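Local coordinates for protein dachshund homolog 1 (Homo sapiens, PDB 1L8R) that acts as a transcription factor regulating organogenesis, here represented by its DACHbox-N domain, which contains a DNA-binding motif similar to that of forkhead/winged-helix domains, at residues 58-63 against 83-88; 18-23 against 68-73; 27-32 against 74-79; 11-16 against 89-94; 36-41 against 96-101. All coordinates share one frame; numbering follows the deposited sequence.

Interaction 1: residues 58-63 against 83-88; sequences TPVVCN and CKLISR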
# COMPACT_ATOMS: atom_id res chain seq x y z
N THR A 58 -6.27 4.69 -8.81
CA THR A 58 -4.94 5.19 -9.11
C THR A 58 -4.20 5.42 -7.80
O THR A 58 -4.51 6.34 -7.05
CB THR A 58 -5.00 6.52 -9.89
OG1 THR A 58 -5.72 6.33 -11.11
CG2 THR A 58 -3.59 7.01 -10.21
N PRO A 59 -3.21 4.56 -7.49
CA PRO A 59 -2.41 4.65 -6.27
C PRO A 59 -1.60 5.93 -6.16
O PRO A 59 -1.14 6.47 -7.17
CB PRO A 59 -1.50 3.43 -6.36
CG PRO A 59 -2.31 2.46 -7.15
CD PRO A 59 -2.88 3.33 -8.23
N VAL A 60 -1.43 6.40 -4.93
CA VAL A 60 -0.63 7.59 -4.67
C VAL A 60 0.84 7.20 -4.73
O VAL A 60 1.23 6.14 -4.25
CB VAL A 60 -0.95 8.18 -3.27
CG1 VAL A 60 0.19 9.09 -2.81
CG2 VAL A 60 -2.27 8.94 -3.32
N VAL A 61 1.66 8.05 -5.34
CA VAL A 61 3.08 7.76 -5.43
C VAL A 61 3.85 8.32 -4.24
O VAL A 61 3.75 9.51 -3.92
CB VAL A 61 3.69 8.33 -6.73
CG1 VAL A 61 5.21 8.08 -6.76
CG2 VAL A 61 3.04 7.67 -7.94
N CYS A 62 4.59 7.45 -3.56
CA CYS A 62 5.39 7.84 -2.41
C CYS A 62 6.52 8.78 -2.81
O CYS A 62 7.17 8.56 -3.83
CB CYS A 62 6.04 6.63 -1.75
SG CYS A 62 4.93 5.67 -0.73
N ASN A 63 6.76 9.80 -1.99
CA ASN A 63 7.86 10.70 -2.29
C ASN A 63 9.14 10.10 -1.70
O ASN A 63 9.11 9.08 -0.99
CB ASN A 63 7.58 12.11 -1.73
CG ASN A 63 7.31 12.13 -0.24
OD1 ASN A 63 8.07 11.58 0.55
ND2 ASN A 63 6.22 12.78 0.15
N CYS A 83 7.49 3.25 -4.24
CA CYS A 83 6.40 2.65 -3.49
C CYS A 83 5.09 3.39 -3.70
O CYS A 83 5.09 4.61 -3.87
CB CYS A 83 6.71 2.63 -1.99
SG CYS A 83 5.58 1.58 -1.05
N LYS A 84 3.99 2.65 -3.68
CA LYS A 84 2.67 3.25 -3.85
C LYS A 84 1.80 3.03 -2.63
O LYS A 84 2.00 2.09 -1.86
CB LYS A 84 2.01 2.70 -5.11
CG LYS A 84 2.64 3.26 -6.38
CD LYS A 84 2.12 2.59 -7.63
CE LYS A 84 2.74 3.22 -8.86
NZ LYS A 84 2.41 2.45 -10.10
N LEU A 85 0.83 3.93 -2.46
CA LEU A 85 -0.08 3.90 -1.33
C LEU A 85 -1.53 3.93 -1.79
O LEU A 85 -1.86 4.60 -2.77
CB LEU A 85 0.15 5.15 -0.46
CG LEU A 85 1.55 5.51 0.04
CD1 LEU A 85 1.49 6.85 0.77
CD2 LEU A 85 2.08 4.42 0.98
N ILE A 86 -2.41 3.21 -1.11
CA ILE A 86 -3.83 3.26 -1.45
C ILE A 86 -4.64 3.20 -0.16
O ILE A 86 -4.15 2.74 0.86
CB ILE A 86 -4.29 2.14 -2.42
CG1 ILE A 86 -4.05 0.75 -1.82
CG2 ILE A 86 -3.62 2.32 -3.78
CD1 ILE A 86 -4.75 -0.36 -2.61
N SER A 87 -5.88 3.70 -0.20
CA SER A 87 -6.72 3.70 1.00
C SER A 87 -7.10 2.28 1.42
O SER A 87 -7.07 1.35 0.61
CB SER A 87 -7.99 4.52 0.75
OG SER A 87 -8.81 3.93 -0.25
N ARG A 88 -7.45 2.11 2.69
CA ARG A 88 -7.82 0.78 3.15
C ARG A 88 -9.07 0.29 2.43
O ARG A 88 -9.19 -0.90 2.14
CB ARG A 88 -8.03 0.77 4.67
CG ARG A 88 -6.71 0.69 5.44
CD ARG A 88 -6.90 0.51 6.94
NE ARG A 88 -7.60 1.64 7.54
CZ ARG A 88 -7.67 1.86 8.84
NH1 ARG A 88 -7.09 1.03 9.70
NH2 ARG A 88 -8.33 2.91 9.30
O HOH W 1 7.75 6.16 -5.18

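Interaction 2: residues 18-23 against 68-73; sequences ASFTVE and RILRGL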
# COMPACT_ATOMS: atom_id res chain seq x y z
N ALA A 18 2.12 0.21 7.66
CA ALA A 18 2.54 1.60 7.63
C ALA A 18 1.54 2.43 6.83
O ALA A 18 0.97 1.97 5.84
CB ALA A 18 3.93 1.71 7.03
N SER A 19 1.35 3.67 7.26
CA SER A 19 0.40 4.55 6.62
C SER A 19 0.88 6.00 6.63
O SER A 19 1.68 6.39 7.47
CB SER A 19 -0.94 4.47 7.37
OG SER A 19 -1.80 5.54 7.03
N PHE A 20 0.37 6.77 5.67
CA PHE A 20 0.63 8.20 5.57
C PHE A 20 -0.71 8.80 5.19
O PHE A 20 -1.48 8.20 4.44
CB PHE A 20 1.63 8.55 4.46
CG PHE A 20 3.04 8.17 4.76
CD1 PHE A 20 3.80 8.88 5.69
CD2 PHE A 20 3.60 7.05 4.16
CE1 PHE A 20 5.10 8.49 6.01
CE2 PHE A 20 4.90 6.64 4.47
CZ PHE A 20 5.66 7.35 5.40
N THR A 21 -1.02 9.98 5.73
CA THR A 21 -2.28 10.62 5.37
C THR A 21 -1.96 11.70 4.34
O THR A 21 -1.29 12.69 4.64
CB THR A 21 -2.94 11.22 6.60
OG1 THR A 21 -3.31 10.15 7.49
CG2 THR A 21 -4.19 11.99 6.21
N VAL A 22 -2.44 11.47 3.13
CA VAL A 22 -2.21 12.35 1.98
C VAL A 22 -3.51 12.93 1.43
O VAL A 22 -4.48 12.21 1.21
CB VAL A 22 -1.52 11.54 0.85
CG1 VAL A 22 -1.20 12.44 -0.34
CG2 VAL A 22 -0.28 10.88 1.40
N GLU A 23 -3.54 14.24 1.21
CA GLU A 23 -4.74 14.90 0.70
C GLU A 23 -5.97 14.54 1.52
O GLU A 23 -7.04 14.28 0.96
CB GLU A 23 -5.01 14.50 -0.75
CG GLU A 23 -4.19 15.22 -1.81
CD GLU A 23 -4.88 15.19 -3.17
OE1 GLU A 23 -5.83 15.98 -3.38
OE2 GLU A 23 -4.50 14.37 -4.02
N ARG A 68 11.98 6.18 2.00
CA ARG A 68 13.05 5.91 2.96
C ARG A 68 12.50 5.46 4.32
O ARG A 68 13.06 4.56 4.95
CB ARG A 68 13.93 7.15 3.13
CG ARG A 68 14.66 7.54 1.85
CD ARG A 68 15.56 8.74 2.09
NE ARG A 68 16.57 8.46 3.10
CZ ARG A 68 17.45 9.34 3.55
NH1 ARG A 68 17.45 10.58 3.08
NH2 ARG A 68 18.33 8.99 4.48
N ILE A 69 11.42 6.08 4.77
CA ILE A 69 10.83 5.69 6.05
C ILE A 69 10.29 4.26 5.96
O ILE A 69 10.52 3.44 6.85
CB ILE A 69 9.68 6.65 6.45
CG1 ILE A 69 10.27 8.01 6.86
CG2 ILE A 69 8.87 6.06 7.61
CD1 ILE A 69 9.25 9.12 6.93
N LEU A 70 9.60 3.94 4.87
CA LEU A 70 9.04 2.60 4.70
C LEU A 70 10.14 1.56 4.66
O LEU A 70 9.98 0.46 5.18
CB LEU A 70 8.18 2.55 3.44
CG LEU A 70 6.94 3.46 3.52
CD1 LEU A 70 6.28 3.57 2.17
CD2 LEU A 70 5.97 2.88 4.55
N ARG A 71 11.27 1.89 4.03
CA ARG A 71 12.38 0.94 3.99
C ARG A 71 12.94 0.74 5.40
O ARG A 71 13.27 -0.38 5.81
CB ARG A 71 13.49 1.44 3.06
CG ARG A 71 13.13 1.36 1.59
CD ARG A 71 14.39 1.28 0.75
NE ARG A 71 15.31 2.39 1.01
CZ ARG A 71 15.59 3.36 0.15
NH1 ARG A 71 15.01 3.36 -1.05
NH2 ARG A 71 16.45 4.31 0.47
N GLY A 72 13.04 1.84 6.15
CA GLY A 72 13.56 1.78 7.50
C GLY A 72 12.68 0.99 8.45
O GLY A 72 13.18 0.36 9.38
N LEU A 73 11.37 1.03 8.20
CA LEU A 73 10.38 0.33 9.02
C LEU A 73 10.25 -1.12 8.63
O LEU A 73 9.59 -1.90 9.32
CB LEU A 73 9.01 0.99 8.87
CG LEU A 73 8.76 2.37 9.47
CD1 LEU A 73 7.45 2.91 8.96
CD2 LEU A 73 8.74 2.27 10.99

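Interaction 3: residues 27-32 against 74-79; sequences LICLPQ and GAIQPG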
# COMPACT_ATOMS: atom_id res chain seq x y z
N LEU A 27 -3.78 6.56 3.88
CA LEU A 27 -3.37 5.57 2.91
C LEU A 27 -2.37 4.61 3.53
O LEU A 27 -1.62 4.98 4.42
CB LEU A 27 -2.71 6.27 1.71
CG LEU A 27 -3.49 7.42 1.09
CD1 LEU A 27 -2.65 8.03 -0.02
CD2 LEU A 27 -4.83 6.94 0.56
N ILE A 28 -2.38 3.37 3.06
CA ILE A 28 -1.44 2.40 3.59
C ILE A 28 -0.48 1.93 2.50
O ILE A 28 -0.73 2.10 1.29
CB ILE A 28 -2.15 1.19 4.27
CG1 ILE A 28 -3.05 0.45 3.28
CG2 ILE A 28 -3.00 1.70 5.44
CD1 ILE A 28 -4.35 1.16 3.00
N CYS A 29 0.63 1.36 2.95
CA CYS A 29 1.66 0.86 2.06
C CYS A 29 1.16 -0.35 1.26
O CYS A 29 0.94 -1.42 1.82
CB CYS A 29 2.88 0.49 2.89
SG CYS A 29 4.20 -0.24 1.95
N LEU A 30 0.98 -0.17 -0.04
CA LEU A 30 0.47 -1.23 -0.90
C LEU A 30 1.32 -2.51 -0.94
O LEU A 30 0.79 -3.61 -0.75
CB LEU A 30 0.26 -0.71 -2.32
CG LEU A 30 -0.24 -1.73 -3.36
CD1 LEU A 30 -1.53 -2.38 -2.87
CD2 LEU A 30 -0.46 -1.03 -4.69
N PRO A 31 2.63 -2.39 -1.20
CA PRO A 31 3.46 -3.60 -1.24
C PRO A 31 3.42 -4.39 0.06
O PRO A 31 3.44 -5.62 0.05
CB PRO A 31 4.86 -3.06 -1.54
CG PRO A 31 4.58 -1.83 -2.34
CD PRO A 31 3.42 -1.21 -1.59
N GLN A 32 3.36 -3.67 1.18
CA GLN A 32 3.31 -4.32 2.49
C GLN A 32 2.00 -5.08 2.65
O GLN A 32 2.01 -6.24 3.08
CB GLN A 32 3.46 -3.29 3.61
CG GLN A 32 3.39 -3.88 5.01
CD GLN A 32 3.67 -2.84 6.08
OE1 GLN A 32 3.21 -1.70 5.98
NE2 GLN A 32 4.40 -3.23 7.12
N GLY A 74 10.85 -1.49 7.50
CA GLY A 74 10.76 -2.85 7.02
C GLY A 74 9.49 -3.08 6.23
O GLY A 74 9.19 -4.22 5.86
N ALA A 75 8.73 -2.01 5.97
CA ALA A 75 7.48 -2.11 5.21
C ALA A 75 7.76 -2.55 3.78
O ALA A 75 6.96 -3.26 3.17
CB ALA A 75 6.75 -0.77 5.23
N ILE A 76 8.88 -2.08 3.24
CA ILE A 76 9.32 -2.46 1.90
C ILE A 76 10.78 -2.91 2.05
O ILE A 76 11.45 -2.54 3.03
CB ILE A 76 9.23 -1.29 0.88
CG1 ILE A 76 9.95 -0.05 1.44
CG2 ILE A 76 7.77 -1.00 0.56
CD1 ILE A 76 10.02 1.11 0.44
N GLN A 77 11.26 -3.70 1.10
CA GLN A 77 12.63 -4.21 1.15
C GLN A 77 13.70 -3.16 0.90
O GLN A 77 13.47 -2.16 0.23
CB GLN A 77 12.77 -5.37 0.16
CG GLN A 77 12.01 -6.62 0.58
CD GLN A 77 12.53 -7.19 1.89
OE1 GLN A 77 13.66 -7.68 1.96
NE2 GLN A 77 11.71 -7.13 2.94
N PRO A 78 14.91 -3.38 1.44
CA PRO A 78 16.06 -2.48 1.31
C PRO A 78 16.41 -2.00 -0.09
O PRO A 78 16.87 -0.87 -0.26
CB PRO A 78 17.20 -3.27 1.95
CG PRO A 78 16.50 -4.04 3.01
CD PRO A 78 15.27 -4.54 2.29
N GLY A 79 16.20 -2.85 -1.09
CA GLY A 79 16.52 -2.46 -2.46
C GLY A 79 15.41 -1.74 -3.20
O GLY A 79 15.57 -1.38 -4.37

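Interaction 4: residues 11-16 against 89-94; sequences DLRGAK and KDFETL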
# COMPACT_ATOMS: atom_id res chain seq x y z
N ASP A 11 -4.20 -0.58 11.74
CA ASP A 11 -4.65 -1.95 11.58
C ASP A 11 -5.26 -2.21 10.22
O ASP A 11 -6.02 -1.39 9.69
CB ASP A 11 -5.68 -2.31 12.67
CG ASP A 11 -5.98 -3.80 12.71
OD1 ASP A 11 -5.15 -4.57 13.24
OD2 ASP A 11 -7.05 -4.22 12.20
N LEU A 12 -4.91 -3.35 9.64
CA LEU A 12 -5.44 -3.76 8.36
C LEU A 12 -5.69 -5.25 8.45
O LEU A 12 -4.75 -6.05 8.50
CB LEU A 12 -4.46 -3.48 7.22
CG LEU A 12 -4.99 -3.89 5.84
CD1 LEU A 12 -6.33 -3.20 5.58
CD2 LEU A 12 -3.99 -3.51 4.75
N ARG A 13 -6.96 -5.63 8.51
CA ARG A 13 -7.33 -7.04 8.59
C ARG A 13 -6.57 -7.75 9.72
O ARG A 13 -6.08 -8.86 9.55
CB ARG A 13 -7.05 -7.73 7.25
CG ARG A 13 -7.71 -7.06 6.05
CD ARG A 13 -7.33 -7.76 4.74
NE ARG A 13 -7.86 -9.12 4.67
CZ ARG A 13 -9.11 -9.43 4.33
NH1 ARG A 13 -9.98 -8.48 4.03
NH2 ARG A 13 -9.49 -10.70 4.30
N GLY A 14 -6.47 -7.09 10.87
CA GLY A 14 -5.80 -7.69 12.01
C GLY A 14 -4.29 -7.55 12.06
O GLY A 14 -3.66 -8.00 13.02
N ALA A 15 -3.71 -6.94 11.04
CA ALA A 15 -2.27 -6.76 11.01
C ALA A 15 -1.92 -5.28 11.10
O ALA A 15 -2.79 -4.41 10.93
CB ALA A 15 -1.69 -7.35 9.74
N LYS A 16 -0.66 -5.00 11.38
CA LYS A 16 -0.18 -3.63 11.48
C LYS A 16 0.53 -3.29 10.17
O LYS A 16 1.37 -4.06 9.69
CB LYS A 16 0.80 -3.49 12.65
CG LYS A 16 0.12 -3.39 14.01
CD LYS A 16 -0.48 -2.00 14.21
CE LYS A 16 -1.26 -1.90 15.51
NZ LYS A 16 -2.51 -2.72 15.47
N LYS A 89 -9.98 1.21 2.11
CA LYS A 89 -11.20 0.85 1.39
C LYS A 89 -10.84 0.36 -0.01
O LYS A 89 -11.42 -0.61 -0.50
CB LYS A 89 -12.14 2.05 1.28
CG LYS A 89 -13.54 1.66 0.81
CD LYS A 89 -14.44 2.88 0.60
CE LYS A 89 -14.23 3.50 -0.77
NZ LYS A 89 -14.71 2.58 -1.85
N ASP A 90 -9.90 1.04 -0.65
CA ASP A 90 -9.47 0.65 -1.99
C ASP A 90 -8.71 -0.67 -1.94
O ASP A 90 -8.77 -1.47 -2.88
CB ASP A 90 -8.61 1.74 -2.63
CG ASP A 90 -9.45 2.88 -3.20
OD1 ASP A 90 -10.68 2.71 -3.35
OD2 ASP A 90 -8.88 3.95 -3.51
N PHE A 91 -7.99 -0.91 -0.85
CA PHE A 91 -7.27 -2.17 -0.76
C PHE A 91 -8.29 -3.30 -0.65
O PHE A 91 -8.13 -4.34 -1.27
CB PHE A 91 -6.35 -2.23 0.45
CG PHE A 91 -5.58 -3.51 0.54
CD1 PHE A 91 -4.51 -3.75 -0.31
CD2 PHE A 91 -5.97 -4.51 1.42
CE1 PHE A 91 -3.85 -4.97 -0.30
CE2 PHE A 91 -5.32 -5.73 1.44
CZ PHE A 91 -4.25 -5.97 0.58
N GLU A 92 -9.34 -3.08 0.13
CA GLU A 92 -10.36 -4.11 0.30
C GLU A 92 -11.04 -4.39 -1.04
O GLU A 92 -11.33 -5.53 -1.37
CB GLU A 92 -11.39 -3.71 1.36
CG GLU A 92 -10.82 -3.51 2.77
CD GLU A 92 -10.00 -4.70 3.28
OE1 GLU A 92 -10.03 -5.78 2.67
OE2 GLU A 92 -9.33 -4.54 4.33
N THR A 93 -11.28 -3.33 -1.82
CA THR A 93 -11.89 -3.49 -3.13
C THR A 93 -10.95 -4.35 -3.97
O THR A 93 -11.38 -5.26 -4.67
CB THR A 93 -12.09 -2.13 -3.83
OG1 THR A 93 -13.02 -1.33 -3.07
CG2 THR A 93 -12.63 -2.32 -5.24
N LEU A 94 -9.65 -4.05 -3.89
CA LEU A 94 -8.65 -4.81 -4.61
C LEU A 94 -8.65 -6.25 -4.10
O LEU A 94 -8.65 -7.20 -4.88
CB LEU A 94 -7.26 -4.20 -4.41
CG LEU A 94 -6.10 -5.09 -4.85
CD1 LEU A 94 -6.12 -5.24 -6.37
CD2 LEU A 94 -4.79 -4.48 -4.38

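Interaction 5: residues 36-41 against 96-101; sequences LFLKHL and NDCTNA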
# COMPACT_ATOMS: atom_id res chain seq x y z
N LEU A 36 1.34 -9.25 2.95
CA LEU A 36 0.60 -9.80 4.07
C LEU A 36 -0.67 -10.56 3.72
O LEU A 36 -1.00 -11.56 4.37
CB LEU A 36 0.22 -8.68 5.05
CG LEU A 36 1.32 -8.03 5.89
CD1 LEU A 36 0.76 -6.80 6.59
CD2 LEU A 36 1.86 -9.04 6.91
N PHE A 37 -1.37 -10.12 2.68
CA PHE A 37 -2.64 -10.75 2.34
C PHE A 37 -2.86 -11.33 0.94
O PHE A 37 -3.80 -12.09 0.74
CB PHE A 37 -3.77 -9.77 2.66
CG PHE A 37 -3.73 -9.24 4.06
CD1 PHE A 37 -3.99 -10.09 5.14
CD2 PHE A 37 -3.41 -7.91 4.31
CE1 PHE A 37 -3.93 -9.61 6.45
CE2 PHE A 37 -3.35 -7.42 5.61
CZ PHE A 37 -3.61 -8.27 6.68
N LEU A 38 -2.02 -10.97 -0.02
CA LEU A 38 -2.20 -11.47 -1.38
C LEU A 38 -0.96 -12.14 -1.95
O LEU A 38 -0.90 -12.43 -3.15
CB LEU A 38 -2.62 -10.32 -2.30
CG LEU A 38 -3.94 -9.61 -1.99
CD1 LEU A 38 -4.07 -8.37 -2.85
CD2 LEU A 38 -5.11 -10.56 -2.23
N LYS A 39 0.03 -12.40 -1.10
CA LYS A 39 1.28 -13.03 -1.51
C LYS A 39 1.07 -14.22 -2.45
O LYS A 39 1.76 -14.35 -3.46
CB LYS A 39 2.06 -13.47 -0.27
N HIS A 40 0.13 -15.09 -2.11
CA HIS A 40 -0.14 -16.27 -2.93
C HIS A 40 -1.47 -16.17 -3.67
O HIS A 40 -1.59 -16.62 -4.81
CB HIS A 40 -0.12 -17.52 -2.06
N LEU A 41 -2.46 -15.57 -3.01
CA LEU A 41 -3.79 -15.42 -3.59
C LEU A 41 -3.77 -14.87 -5.02
O LEU A 41 -4.72 -15.06 -5.77
CB LEU A 41 -4.65 -14.52 -2.71
CG LEU A 41 -4.95 -15.04 -1.30
CD1 LEU A 41 -5.82 -14.05 -0.55
CD2 LEU A 41 -5.65 -16.40 -1.40
N ASN A 96 -11.02 -7.93 -2.59
CA ASN A 96 -12.23 -8.64 -2.99
C ASN A 96 -12.13 -9.07 -4.45
O ASN A 96 -12.54 -10.18 -4.80
CB ASN A 96 -13.46 -7.75 -2.78
CG ASN A 96 -13.65 -7.35 -1.33
OD1 ASN A 96 -13.17 -8.04 -0.42
ND2 ASN A 96 -14.37 -6.26 -1.10
N ASP A 97 -11.57 -8.21 -5.29
CA ASP A 97 -11.43 -8.50 -6.71
C ASP A 97 -10.44 -9.63 -7.00
O ASP A 97 -10.55 -10.32 -8.01
CB ASP A 97 -11.01 -7.23 -7.45
CG ASP A 97 -10.99 -7.42 -8.96
OD1 ASP A 97 -12.02 -7.87 -9.51
OD2 ASP A 97 -9.95 -7.13 -9.58
N CYS A 98 -9.48 -9.83 -6.10
CA CYS A 98 -8.47 -10.87 -6.27
C CYS A 98 -8.90 -12.22 -5.71
O CYS A 98 -8.38 -13.26 -6.10
CB CYS A 98 -7.17 -10.48 -5.56
SG CYS A 98 -6.32 -9.06 -6.27
N THR A 99 -9.85 -12.20 -4.78
CA THR A 99 -10.27 -13.43 -4.13
C THR A 99 -11.72 -13.88 -4.30
O THR A 99 -12.00 -15.08 -4.27
CB THR A 99 -10.01 -13.33 -2.63
OG1 THR A 99 -10.69 -12.18 -2.11
CG2 THR A 99 -8.52 -13.18 -2.37
N ASN A 100 -12.63 -12.93 -4.46
CA ASN A 100 -14.04 -13.25 -4.58
C ASN A 100 -14.75 -12.32 -5.55
O ASN A 100 -15.75 -11.69 -5.21
CB ASN A 100 -14.68 -13.17 -3.19
CG ASN A 100 -16.12 -13.61 -3.18
OD1 ASN A 100 -16.47 -14.61 -3.81
ND2 ASN A 100 -16.97 -12.89 -2.45
N ALA A 101 -14.21 -12.23 -6.77
CA ALA A 101 -14.78 -11.35 -7.79
C ALA A 101 -16.11 -11.84 -8.34
O ALA A 101 -16.33 -13.07 -8.39
CB ALA A 101 -13.78 -11.19 -8.93
OXT ALA A 101 -16.92 -10.97 -8.75

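Interaction 1: residues 58-63 against 83-88
Val-60 O is gripped by two groups of the neighbouring strand. The N-H of Leu-85 reaches it at 2.9 Å, N to O, in the plane of the carbonyl, and CA of Lys-84 adds a C-H...O contact at 3.3 Å from the same oxygen. Val-60 N returns a bond to Leu-85 O over 2.8 Å, which makes Val-60 and Leu-85 the hydrogen-bonded pair of this short antiparallel ladder, with Val-61 and Lys-84 as the adjoining non-hydrogen-bonded pair. A third direct bond, Cys-62 N to Cys-83 O, is met nearly along the C=O axis, with 159° at the hydrogen. Beyond it a water carries the connection on, donating to Cys-62 O at 2.8 Å and accepting from Cys-83 N.

On the side of the sheet carrying Leu-85, Cys-62 does most of the touching. Its SG stands beside its own backbone N (chi1 -77°) and lies 3.5 Å from Leu-85 CG, while Cys-83 CB touches the same sulfur. The two sulfurs, 4.2 Å apart, pack without a disulfide. Across the sheet, Pro-59 lies side by side with Ile-86, its CB 3.5 Å from Ile-86 CG2, and the aliphatic start of Lys-84 flanks the ring; the charged end of Lys-84 has a cation-pi partner in Tyr-49. Helix 64-73, through Val-67 and Leu-70, covers Cys-62. Strand 60-61 is thus held at the edge of the domain's antiparallel sheet by three direct main-chain bonds, to which the apolar contacts of Cys-62 SG add on the side facing helix 64-73.

Interaction 2: residues 18-23 against 68-73
Leu-70 reaches from helix 64-73 to Ala-18 and Phe-20 of strand 15-22. From CB the chain turns so that CG stands anti to the carbonyl carbon (chi1 -64°), and CG arrives at the edge of the Phe-20 ring, in its plane, 3.9 Å from CE2. Beyond this branch point both methyls touch Phe-20 CE2, CD1 at 4.1 Å and CD2 at 3.9 Å, but their other partners differ. CD1 also packs on the sulfurs of Cys-62 and Cys-83, so one methyl is shared between this contact and the edge of the sheet. CD2 comes to 3.4 Å from Ala-18 CB, closer than a usual carbon-carbon contact.

The leucine and the phenylalanine slide past each other in opposite directions. The ring meets the helix at its edge, where Ile-69 CG2 joins Leu-70 CG, lying 4.1 Å from Phe-20 CZ. Further along the helix, Leu-73 CD1 touches the same methyl that Leu-70 meets, 4.2 Å from Ala-18 CB. No hydrogen bond joins the two segments; the surface is wholly apolar.

The short axes run nearly antiparallel, at 159°, and approach to 10.0 Å. Strand 15-22 lies between strands 8-12 and 25-29 and is bonded through Ala-18 and Phe-20 to the latter. Met-9 of strand 8-12 and Cys-7 just before it extend the apolar surface at Leu-73, and helix 64-73 thereby packs over several strands of the sheet.

Interaction 3: residues 27-32 against 74-79
With CG anti to the backbone N (chi1 179°) and CD continuing the extended chain (chi2 175°), Gln-32 lays its amide against Ala-75. Its CD comes within 3.8 Å of Ala-75 CB, and its NE2 sits equally close to Ala-75 CA, while nearer the backbone Gln-32 CB rests 3.5 Å from Ala-75 O. The contact across the segments is one of van der Waals touch. The amide's polar partner is elsewhere: OE1 accepts from the backbone N of Ala-18, in strand 15-22.

Cys-29 likewise holds its SG anti to the backbone N, and the sulfur has two roles there. As the N-cap of helix 30-37 it accepts a weak bond from Gln-32 N over 3.6 Å. It also faces the loop, 3.9 Å from Ile-76 CG2. The contact thus joins the point where strand 25-29 passes into its helix to the loop leaving helix 64-73, within the DACHbox-N domain, which contains a motif similar to the winged helix. That second helix ends in a Schellman motif at Gly-74, whose positive phi (84°) turns the chain and delivers Ala-75 and Ile-76 to the contact.

Ile-76 CG2 stands against both Cys-29 SG and Pro-31 CB, the latter at 4.1 Å. Cys-83 touches Cys-29, Pro-31 and Ile-76 alike, and Leu-70 of helix 64-73 packs on Ala-75 and Ile-76.

Interaction 4: residues 11-16 against 89-94
A beta hairpin tightened by a type I' turn from Leu-12 to Ala-15 brings Leu-12 and Arg-13 onto helix 88-99, at Phe-91 and Glu-92. The turn places its two central residues, Arg-13 and Gly-14, at positive phi, and an Asx motif supports it: Asp-11 OD2 accepts from Gly-14 N at 3.2 Å, on the syn side but tilted out of the carboxylate plane.

From this turn Arg-13 reaches across to Glu-92. Its NH1 forms a salt bridge with Glu-92 OE1 at 3.0 Å, the carboxylate arriving at the edge of the guanidinium. As a hydrogen bond this link is weak, with 133° at the hydrogen, and the planes of the two groups stand 44° apart, not coplanar. The bend of Glu-92 at CD (chi2 -53°) swings the carboxylate back toward the hairpin, where OE2 lies 3.5 Å from Arg-13 CG and as close to Leu-12 CD1. Beside the charged pair, Leu-12 and Phe-91 cross at about a right angle, CD2 of the leucine lying 4.0 Å from CD2 of the ring. Arg-13 CD comes to the ring's edge near CE2.

Ala-33 of helix 30-37 packs on both Leu-12 and Phe-91, and Tyr-95 gives Arg-13 a cation-pi partner about one turn on from Glu-92. The hairpin is therefore fastened to the helix by apolar contacts together with a salt bridge. Because the ionic bond is bent, its hold is probably more electrostatic than directional, with the arginine's charge shared between carboxylate and aromatic ring.

Interaction 5: residues 36-41 against 96-101
Phe-37 is the ring beside this contact, where Leu-38 and Leu-41 meet Cys-98 and Thr-99 through methyls and a thiol. Leu-36 CB lies over one face of the phenylalanine, 3.7 Å above the plane and offset toward the rim. At the far end of the ring, Phe-37 CZ approaches Leu-12 O to 3.1 Å and also touches CB of Arg-13 and of Ala-15.

Just beyond the helix, Leu-38 faces Cys-98. Its two methyls divide the cysteine between them: CD2 lies 3.9 Å from Cys-98 CB, and CD1 lies 4.2 Å from Cys-98 SG. Leu-41 crosses Thr-99 obliquely, and its CD1 presses on Thr-99 CG2 at 3.4 Å, tighter than usual for two methyl carbons. The rotamer of Thr-99 explains the pairing. With OG1 in the crowded position between backbone N and carbonyl carbon (chi1 57°), the hydroxyl bonds to Tyr-95 O within its own helix and CG2 is presented to the leucine. Asn-100 N still bonds back to Asn-96 O at 2.8 Å, although Asn-100 itself has left helical geometry.

The contact thus joins the loop that follows helix 30-37 to the last turn of helix 88-99. Tyr-95 of that helix touches Phe-37, Leu-38 and Leu-41, and Lys-51 of helix 45-54 also touches Cys-98.

Overall arrangement
Interactions 1, 2 and 3 cluster within about 10 Å of one another, centre to centre, around one antiparallel sheet in which strands 15-22, 25-29, 84-87 and 60-61 follow in that order. Helix 64-73 lies between the two strands of interaction 1 in sequence, packs on the sheet in interaction 2 and runs into the loop of interaction 3. Interactions 4 and 5, with centres about 11 Å apart, share helix 88-99 and tie it to the hairpin and to the loop after helix 30-37. Interactions 1 to 3 cross along the chain and lie inside the loop closed by interaction 4, so the contacts join distant parts into one compact DACHbox-N domain.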